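Local coordinates for protein EreC (Klebsiella pneumoniae, PDB 6XCQ) that probably hydrolyses the macrolactone ring of erythromycin and related macrolides, an esterase activity that gives the bacterium resistance to these antibiotics, at residues 59-71 and 293-307. The protein carries 1 engineered substitution. Numbering follows the deposited sequence.
Sequences GARIVGLGEGAHF and VRANPDVKIILLAHN
R61 bonds the carbonyls of V293 at the end of helix 279-295 and of N296 and V299 in the turn after it. R61 NE and NH2 both bond V299 O, NE at 2.9 Å and nearly in line with the C=O, NH2 on a lone pair; the carbonyl lies in the guanidinium plane. R61 NH2 also donates to N296 O at 2.8 Å, likewise on a lone pair, and, at 3.2 Å and tilted out of the guanidinium plane, to V293 O, three acceptors sharing its two hydrogens. The N296 carbonyl has a second donor, V299 N, which closes the type I turn. A kink at chi3 (54°) swings the guanidinium across so that P297 O sits over one face, without a hydrogen bond, and V293 CG1 over the opposite one. One residue earlier in the chain, A60 O shares a water with K300 NZ, which also donates to H90 O.

From here strands 62-65 and 301-304 run parallel within a mixed sheet, flanked by strands 338-345 and 94-97 respectively. I301 N to R61 O, V63 N to I301 O (3.1 Å), L303 N to V63 O and L65 N to L303 O use the facing amides and carbonyls in turn. I62 and L303 meet on one face, CG2 against CD1; L65 CD1 packs on I302 CG2 on the other.

Past the strands, N307 N donates to E67 O almost straight (176°), from above the carbonyl plane. That same oxygen lies over the centre of the H306 ring. H306 turns its edge to the face of H70, planes at 74°. H306 ND1 caps N308 N and its NE2 bonds Q409.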
ATOM      1  N   GLY A  59      -9.442  16.774 -11.863  1.00 29.06           N
ATOM      2  CA  GLY A  59     -10.051  16.954 -10.570  1.00 40.52           C
ATOM      3  C   GLY A  59      -9.682  15.913  -9.545  1.00 39.96           C
ATOM      4  O   GLY A  59     -10.106  16.029  -8.387  1.00 38.75           O
ATOM      5  N   ALA A  60      -8.915  14.898  -9.925  1.00 27.43           N
ATOM      6  CA  ALA A  60      -8.405  13.934  -8.962  1.00 23.16           C
ATOM      7  C   ALA A  60      -7.161  14.484  -8.269  1.00 23.18           C
ATOM      8  O   ALA A  60      -6.291  15.089  -8.901  1.00 20.99           O
ATOM      9  CB  ALA A  60      -8.079  12.608  -9.660  1.00 20.15           C
ATOM     10  N   ARG A  61      -7.082  14.279  -6.955  1.00 20.63           N
ATOM     11  CA  ARG A  61      -5.843  14.480  -6.225  1.00 20.08           C
ATOM     12  C   ARG A  61      -5.249  13.185  -5.683  1.00 19.67           C
ATOM     13  O   ARG A  61      -4.083  13.186  -5.267  1.00 20.07           O
ATOM     14  CB  ARG A  61      -6.050  15.464  -5.064  1.00 24.31           C
ATOM     15  CG  ARG A  61      -6.415  16.871  -5.502  1.00 25.40           C
ATOM     16  CD  ARG A  61      -6.369  17.803  -4.307  1.00 26.78           C
ATOM     17  NE  ARG A  61      -5.072  17.720  -3.649  1.00 30.26           N
ATOM     18  CZ  ARG A  61      -4.817  18.169  -2.424  1.00 28.07           C
ATOM     19  NH1 ARG A  61      -5.781  18.730  -1.701  1.00 35.18           N
ATOM     20  NH2 ARG A  61      -3.603  18.028  -1.912  1.00 25.59           N
ATOM     21  N   ILE A  62      -6.008  12.090  -5.683  1.00 15.48           N
ATOM     22  CA  ILE A  62      -5.532  10.777  -5.250  1.00 19.59           C
ATOM     23  C   ILE A  62      -5.924   9.771  -6.325  1.00 14.40           C
ATOM     24  O   ILE A  62      -7.115   9.566  -6.568  1.00 15.48           O
ATOM     25  CB  ILE A  62      -6.139  10.361  -3.901  1.00 16.95           C
ATOM     26  CG1 ILE A  62      -5.907  11.439  -2.835  1.00 22.56           C
ATOM     27  CG2 ILE A  62      -5.555   9.048  -3.429  1.00 15.30           C
ATOM     28  CD1 ILE A  62      -7.011  11.526  -1.850  1.00 19.18           C
ATOM     29  N   VAL A  63      -4.935   9.146  -6.966  1.00 13.39           N
ATOM     30  CA  VAL A  63      -5.188   8.103  -7.953  1.00 15.57           C
ATOM     31  C   VAL A  63      -4.453   6.844  -7.514  1.00 16.37           C
ATOM     32  O   VAL A  63      -3.226   6.859  -7.340  1.00 16.14           O
ATOM     33  CB  VAL A  63      -4.766   8.519  -9.372  1.00 15.18           C
ATOM     34  CG1 VAL A  63      -4.919   7.327 -10.327  1.00 13.76           C
ATOM     35  CG2 VAL A  63      -5.632   9.675  -9.866  1.00 15.24           C
ATOM     36  N   GLY A  64      -5.197   5.755  -7.334  1.00 12.86           N
ATOM     37  CA  GLY A  64      -4.591   4.483  -6.991  1.00 13.86           C
ATOM     38  C   GLY A  64      -4.338   3.661  -8.240  1.00 17.67           C
ATOM     39  O   GLY A  64      -5.219   3.527  -9.092  1.00 17.68           O
ATOM     40  N   LEU A  65      -3.114   3.127  -8.354  1.00 16.55           N
ATOM     41  CA  LEU A  65      -2.730   2.166  -9.389  1.00 16.36           C
ATOM     42  C   LEU A  65      -2.580   0.810  -8.708  1.00 19.78           C
ATOM     43  O   LEU A  65      -1.679   0.619  -7.883  1.00 17.98           O
ATOM     44  CB  LEU A  65      -1.430   2.576 -10.089  1.00 16.48           C
ATOM     45  CG  LEU A  65      -1.349   3.971 -10.733  1.00 18.72           C
ATOM     46  CD1 LEU A  65       0.061   4.229 -11.243  1.00 13.88           C
ATOM     47  CD2 LEU A  65      -2.342   4.113 -11.879  1.00 11.39           C
ATOM     48  N   GLY A  66      -3.481  -0.113  -9.025  1.00 16.22           N
ATOM     49  CA  GLY A  66      -3.569  -1.374  -8.320  1.00 13.51           C
ATOM     50  C   GLY A  66      -2.597  -2.422  -8.822  1.00 18.45           C
ATOM     51  O   GLY A  66      -1.647  -2.165  -9.565  1.00 18.42           O
ATOM     52  N   GLU A  67      -2.824  -3.635  -8.339  1.00 15.29           N
ATOM     53  CA  GLU A  67      -2.229  -4.830  -8.907  1.00 15.96           C
ATOM     54  C   GLU A  67      -3.114  -5.965  -8.438  1.00 13.35           C
ATOM     55  O   GLU A  67      -3.505  -5.994  -7.266  1.00 14.70           O
ATOM     56  CB  GLU A  67      -0.764  -5.028  -8.478  1.00 16.12           C
ATOM     57  CG  GLU A  67      -0.518  -4.920  -6.985  1.00 18.60           C
ATOM     58  CD  GLU A  67       0.955  -5.126  -6.605  1.00 17.83           C
ATOM     59  OE1 GLU A  67       1.826  -5.110  -7.498  1.00 33.22           O
ATOM     60  OE2 GLU A  67       1.233  -5.326  -5.408  1.00 30.88           O
ATOM     61  N   GLY A  68      -3.488  -6.852  -9.364  1.00 13.77           N
ATOM     62  CA  GLY A  68      -4.353  -7.953  -8.986  1.00 18.02           C
ATOM     63  C   GLY A  68      -3.649  -9.013  -8.176  1.00 14.69           C
ATOM     64  O   GLY A  68      -4.312  -9.841  -7.536  1.00 17.15           O
ATOM     65  N   ALA A  69      -2.319  -9.004  -8.191  1.00 16.92           N
ATOM     66  CA  ALA A  69      -1.524  -9.915  -7.383  1.00 16.43           C
ATOM     67  C   ALA A  69      -0.185  -9.259  -7.128  1.00 15.68           C
ATOM     68  O   ALA A  69       0.328  -8.529  -7.980  1.00 17.46           O
ATOM     69  CB  ALA A  69      -1.338 -11.275  -8.076  1.00 12.22           C
ATOM     70  N   HIS A  70       0.363  -9.492  -5.945  1.00 15.33           N
ATOM     71  CA  HIS A  70       1.687  -8.969  -5.659  1.00 15.82           C
ATOM     72  C   HIS A  70       2.730  -9.718  -6.485  1.00 17.94           C
ATOM     73  O   HIS A  70       2.498 -10.843  -6.948  1.00 13.97           O
ATOM     74  CB  HIS A  70       2.015  -9.111  -4.166  1.00 20.13           C
ATOM     75  CG  HIS A  70       1.221  -8.205  -3.268  1.00 17.07           C
ATOM     76  ND1 HIS A  70       1.031  -6.866  -3.532  1.00 20.82           N
ATOM     77  CD2 HIS A  70       0.593  -8.447  -2.091  1.00 20.67           C
ATOM     78  CE1 HIS A  70       0.320  -6.321  -2.560  1.00 23.47           C
ATOM     79  NE2 HIS A  70       0.049  -7.258  -1.669  1.00 19.25           N
ATOM     80  N   PHE A  71       3.881  -9.065  -6.687  1.00 12.22           N
ATOM     81  CA  PHE A  71       5.100  -9.713  -7.186  1.00 16.07           C
ATOM     82  C   PHE A  71       5.017 -10.086  -8.665  1.00 19.74           C
ATOM     83  O   PHE A  71       5.656 -11.050  -9.098  1.00 15.05           O
ATOM     84  CB  PHE A  71       5.449 -10.952  -6.353  1.00 16.25           C
ATOM     85  CG  PHE A  71       5.397 -10.710  -4.859  1.00 17.81           C
ATOM     86  CD1 PHE A  71       6.172  -9.718  -4.281  1.00 15.39           C
ATOM     87  CD2 PHE A  71       4.566 -11.459  -4.047  1.00 15.54           C
ATOM     88  CE1 PHE A  71       6.137  -9.487  -2.901  1.00 18.91           C
ATOM     89  CE2 PHE A  71       4.515 -11.227  -2.667  1.00 16.26           C
ATOM     90  CZ  PHE A  71       5.304 -10.238  -2.102  1.00 14.49           C
ATOM     91  N   VAL A 293      -3.051  14.730   2.445  1.00 22.56           N
ATOM     92  CA  VAL A 293      -3.593  15.534   1.358  1.00 23.40           C
ATOM     93  C   VAL A 293      -4.145  16.860   1.884  1.00 31.76           C
ATOM     94  O   VAL A 293      -3.911  17.918   1.293  1.00 30.63           O
ATOM     95  CB  VAL A 293      -4.652  14.735   0.575  1.00 32.26           C
ATOM     96  CG1 VAL A 293      -5.649  15.665  -0.068  1.00 32.24           C
ATOM     97  CG2 VAL A 293      -3.970  13.850  -0.487  1.00 26.62           C
ATOM     98  N   ARG A 294      -4.875  16.840   2.999  1.00 28.27           N
ATOM     99  CA  ARG A 294      -5.453  18.097   3.457  1.00 27.36           C
ATOM    100  C   ARG A 294      -4.425  19.004   4.124  1.00 25.89           C
ATOM    101  O   ARG A 294      -4.612  20.223   4.128  1.00 41.01           O
ATOM    102  CB  ARG A 294      -6.630  17.850   4.396  1.00 26.77           C
ATOM    103  CG  ARG A 294      -6.408  16.822   5.451  1.00 34.27           C
ATOM    104  CD  ARG A 294      -7.713  16.074   5.756  1.00 52.45           C
ATOM    105  NE  ARG A 294      -8.875  16.957   5.777  1.00 58.30           N
ATOM    106  CZ  ARG A 294     -10.076  16.645   5.296  1.00 58.88           C
ATOM    107  NH1 ARG A 294     -11.067  17.526   5.371  1.00 76.02           N
ATOM    108  NH2 ARG A 294     -10.290  15.460   4.742  1.00 56.05           N
ATOM    109  N   ALA A 295      -3.331  18.444   4.646  1.00 28.94           N
ATOM    110  CA  ALA A 295      -2.248  19.270   5.168  1.00 32.97           C
ATOM    111  C   ALA A 295      -1.479  19.948   4.045  1.00 44.70           C
ATOM    112  O   ALA A 295      -1.074  21.107   4.176  1.00 37.54           O
ATOM    113  CB  ALA A 295      -1.299  18.429   6.020  1.00 33.81           C
ATOM    114  N   ASN A 296      -1.250  19.243   2.938  1.00 31.99           N
ATOM    115  CA  ASN A 296      -0.514  19.828   1.821  1.00 28.86           C
ATOM    116  C   ASN A 296      -1.456  19.964   0.634  1.00 35.98           C
ATOM    117  O   ASN A 296      -1.691  18.980  -0.082  1.00 34.99           O
ATOM    118  CB  ASN A 296       0.703  18.970   1.458  1.00 38.69           C
ATOM    119  CG  ASN A 296       1.527  18.557   2.682  1.00 55.75           C
ATOM    120  OD1 ASN A 296       2.428  19.279   3.108  1.00 53.25           O
ATOM    121  ND2 ASN A 296       1.220  17.385   3.245  1.00 37.92           N
ATOM    122  N   PRO A 297      -2.021  21.149   0.379  1.00 41.24           N
ATOM    123  CA  PRO A 297      -3.074  21.251  -0.647  1.00 32.02           C
ATOM    124  C   PRO A 297      -2.571  21.132  -2.070  1.00 31.29           C
ATOM    125  O   PRO A 297      -3.387  20.912  -2.973  1.00 35.53           O
ATOM    126  CB  PRO A 297      -3.681  22.643  -0.398  1.00 44.75           C
ATOM    127  CG  PRO A 297      -3.199  23.045   0.972  1.00 46.90           C
ATOM    128  CD  PRO A 297      -1.852  22.411   1.113  1.00 43.52           C
ATOM    129  N   ASP A 298      -1.272  21.273  -2.313  1.00 26.41           N
ATOM    130  CA  ASP A 298      -0.747  21.106  -3.662  1.00 36.80           C
ATOM    131  C   ASP A 298      -0.390  19.662  -4.000  1.00 39.21           C
ATOM    132  O   ASP A 298       0.033  19.402  -5.129  1.00 34.71           O
ATOM    133  CB  ASP A 298       0.487  21.987  -3.861  1.00 56.11           C
ATOM    134  CG  ASP A 298       0.135  23.375  -4.345  1.00 64.38           C
ATOM    135  OD1 ASP A 298      -1.015  23.810  -4.104  1.00 51.85           O
ATOM    136  OD2 ASP A 298       1.002  24.022  -4.974  1.00 63.67           O
ATOM    137  N   VAL A 299      -0.535  18.719  -3.065  1.00 38.73           N
ATOM    138  CA  VAL A 299      -0.100  17.351  -3.335  1.00 36.06           C
ATOM    139  C   VAL A 299      -1.096  16.662  -4.258  1.00 23.19           C
ATOM    140  O   VAL A 299      -2.319  16.801  -4.113  1.00 23.53           O
ATOM    141  CB  VAL A 299       0.084  16.554  -2.033  1.00 30.19           C
ATOM    142  CG1 VAL A 299       0.185  15.083  -2.343  1.00 25.85           C
ATOM    143  CG2 VAL A 299       1.343  16.980  -1.329  1.00 42.81           C
ATOM    144  N   LYS A 300      -0.574  15.920  -5.226  1.00 21.80           N
ATOM    145  CA  LYS A 300      -1.374  14.998  -6.022  1.00 18.23           C
ATOM    146  C   LYS A 300      -0.646  13.660  -5.986  1.00 16.51           C
ATOM    147  O   LYS A 300       0.451  13.529  -6.536  1.00 18.97           O
ATOM    148  CB  LYS A 300      -1.561  15.524  -7.444  1.00 21.39           C
ATOM    149  CG  LYS A 300      -2.340  16.849  -7.480  1.00 26.86           C
ATOM    150  CD  LYS A 300      -2.338  17.479  -8.871  1.00 33.55           C
ATOM    151  CE  LYS A 300      -3.110  16.641  -9.844  1.00 30.63           C
ATOM    152  NZ  LYS A 300      -3.387  17.355 -11.120  1.00 32.62           N
ATOM    153  N   ILE A 301      -1.222  12.683  -5.298  1.00 15.52           N
ATOM    154  CA  ILE A 301      -0.499  11.482  -4.905  1.00 15.97           C
ATOM    155  C   ILE A 301      -0.999  10.279  -5.709  1.00 19.93           C
ATOM    156  O   ILE A 301      -2.199  10.134  -5.970  1.00 12.09           O
ATOM    157  CB  ILE A 301      -0.613  11.241  -3.381  1.00 14.31           C
ATOM    158  CG1 ILE A 301       0.288  10.069  -2.964  1.00 13.64           C
ATOM    159  CG2 ILE A 301      -2.056  11.064  -2.946  1.00 15.76           C
ATOM    160  CD1 ILE A 301       0.595  10.050  -1.477  1.00 17.56           C
ATOM    161  N   ILE A 302      -0.059   9.435  -6.123  1.00 18.17           N
ATOM    162  CA  ILE A 302      -0.340   8.162  -6.783  1.00 17.75           C
ATOM    163  C   ILE A 302      -0.160   7.078  -5.729  1.00 17.61           C
ATOM    164  O   ILE A 302       0.929   6.951  -5.157  1.00 23.74           O
ATOM    165  CB  ILE A 302       0.614   7.932  -7.968  1.00 19.61           C
ATOM    166  CG1 ILE A 302       0.633   9.142  -8.913  1.00 20.36           C
ATOM    167  CG2 ILE A 302       0.285   6.643  -8.704  1.00 20.56           C
ATOM    168  CD1 ILE A 302       1.803   9.066  -9.945  1.00 18.79           C
ATOM    169  N   LEU A 303      -1.207   6.304  -5.440  1.00 13.66           N
ATOM    170  CA  LEU A 303      -1.119   5.268  -4.408  1.00 13.44           C
ATOM    171  C   LEU A 303      -0.839   3.928  -5.079  1.00 16.98           C
ATOM    172  O   LEU A 303      -1.612   3.494  -5.936  1.00 16.35           O
ATOM    173  CB  LEU A 303      -2.406   5.177  -3.585  1.00 16.30           C
ATOM    174  CG  LEU A 303      -2.890   6.454  -2.904  1.00 15.72           C
ATOM    175  CD1 LEU A 303      -4.169   6.146  -2.094  1.00 12.02           C
ATOM    176  CD2 LEU A 303      -1.770   7.004  -2.024  1.00 17.13           C
ATOM    177  N   LEU A 304       0.253   3.273  -4.684  1.00 11.62           N
ATOM    178  CA  LEU A 304       0.630   1.969  -5.239  1.00 16.81           C
ATOM    179  C   LEU A 304       0.238   0.931  -4.196  1.00 13.96           C
ATOM    180  O   LEU A 304       0.975   0.667  -3.243  1.00 18.32           O
ATOM    181  CB  LEU A 304       2.129   1.925  -5.560  1.00 15.59           C
ATOM    182  CG  LEU A 304       2.697   2.925  -6.578  1.00 14.98           C
ATOM    183  CD1 LEU A 304       4.161   2.574  -6.933  1.00 14.79           C
ATOM    184  CD2 LEU A 304       1.832   2.967  -7.843  1.00 12.46           C
ATOM    185  N   ALA A 305      -0.961   0.376  -4.336  1.00 12.29           N
ATOM    186  CA  ALA A 305      -1.425  -0.613  -3.377  1.00 14.25           C
ATOM    187  C   ALA A 305      -2.174  -1.709  -4.126  1.00 15.76           C
ATOM    188  O   ALA A 305      -2.406  -1.613  -5.331  1.00 17.03           O
ATOM    189  CB  ALA A 305      -2.294   0.035  -2.293  1.00 17.81           C
ATOM    190  N   HIS A 306      -2.547  -2.760  -3.405  1.00 14.64           N
ATOM    191  CA  HIS A 306      -3.251  -3.880  -4.025  1.00 14.67           C
ATOM    192  C   HIS A 306      -4.644  -3.434  -4.477  1.00 12.58           C
ATOM    193  O   HIS A 306      -5.220  -2.497  -3.909  1.00 13.52           O
ATOM    194  CB  HIS A 306      -3.350  -5.036  -3.023  1.00 13.71           C
ATOM    195  CG  HIS A 306      -3.636  -6.373  -3.642  1.00 17.65           C
ATOM    196  ND1 HIS A 306      -4.908  -6.778  -3.972  1.00 14.29           N
ATOM    197  CD2 HIS A 306      -2.817  -7.404  -3.965  1.00 13.88           C
ATOM    198  CE1 HIS A 306      -4.865  -8.003  -4.474  1.00 20.40           C
ATOM    199  NE2 HIS A 306      -3.609  -8.409  -4.476  1.00 14.40           N
ATOM    200  N   ASN A 307      -5.177  -4.093  -5.528  1.00 13.47           N
ATOM    201  CA  ASN A 307      -6.584  -3.918  -5.913  1.00 13.60           C
ATOM    202  C   ASN A 307      -7.498  -3.960  -4.694  1.00 11.35           C
ATOM    203  O   ASN A 307      -8.408  -3.135  -4.550  1.00 14.39           O
ATOM    204  CB  ASN A 307      -7.042  -5.010  -6.894  1.00 12.48           C
ATOM    205  CG  ASN A 307      -6.514  -4.821  -8.312  1.00 13.13           C
ATOM    206  OD1 ASN A 307      -5.749  -3.900  -8.601  1.00 10.53           O
ATOM    207  ND2 ASN A 307      -6.932  -5.716  -9.208  1.00 13.07           N
TER
HETATM  208  O   HOH W   1      -5.542  15.812 -11.572  1.00 43.26           O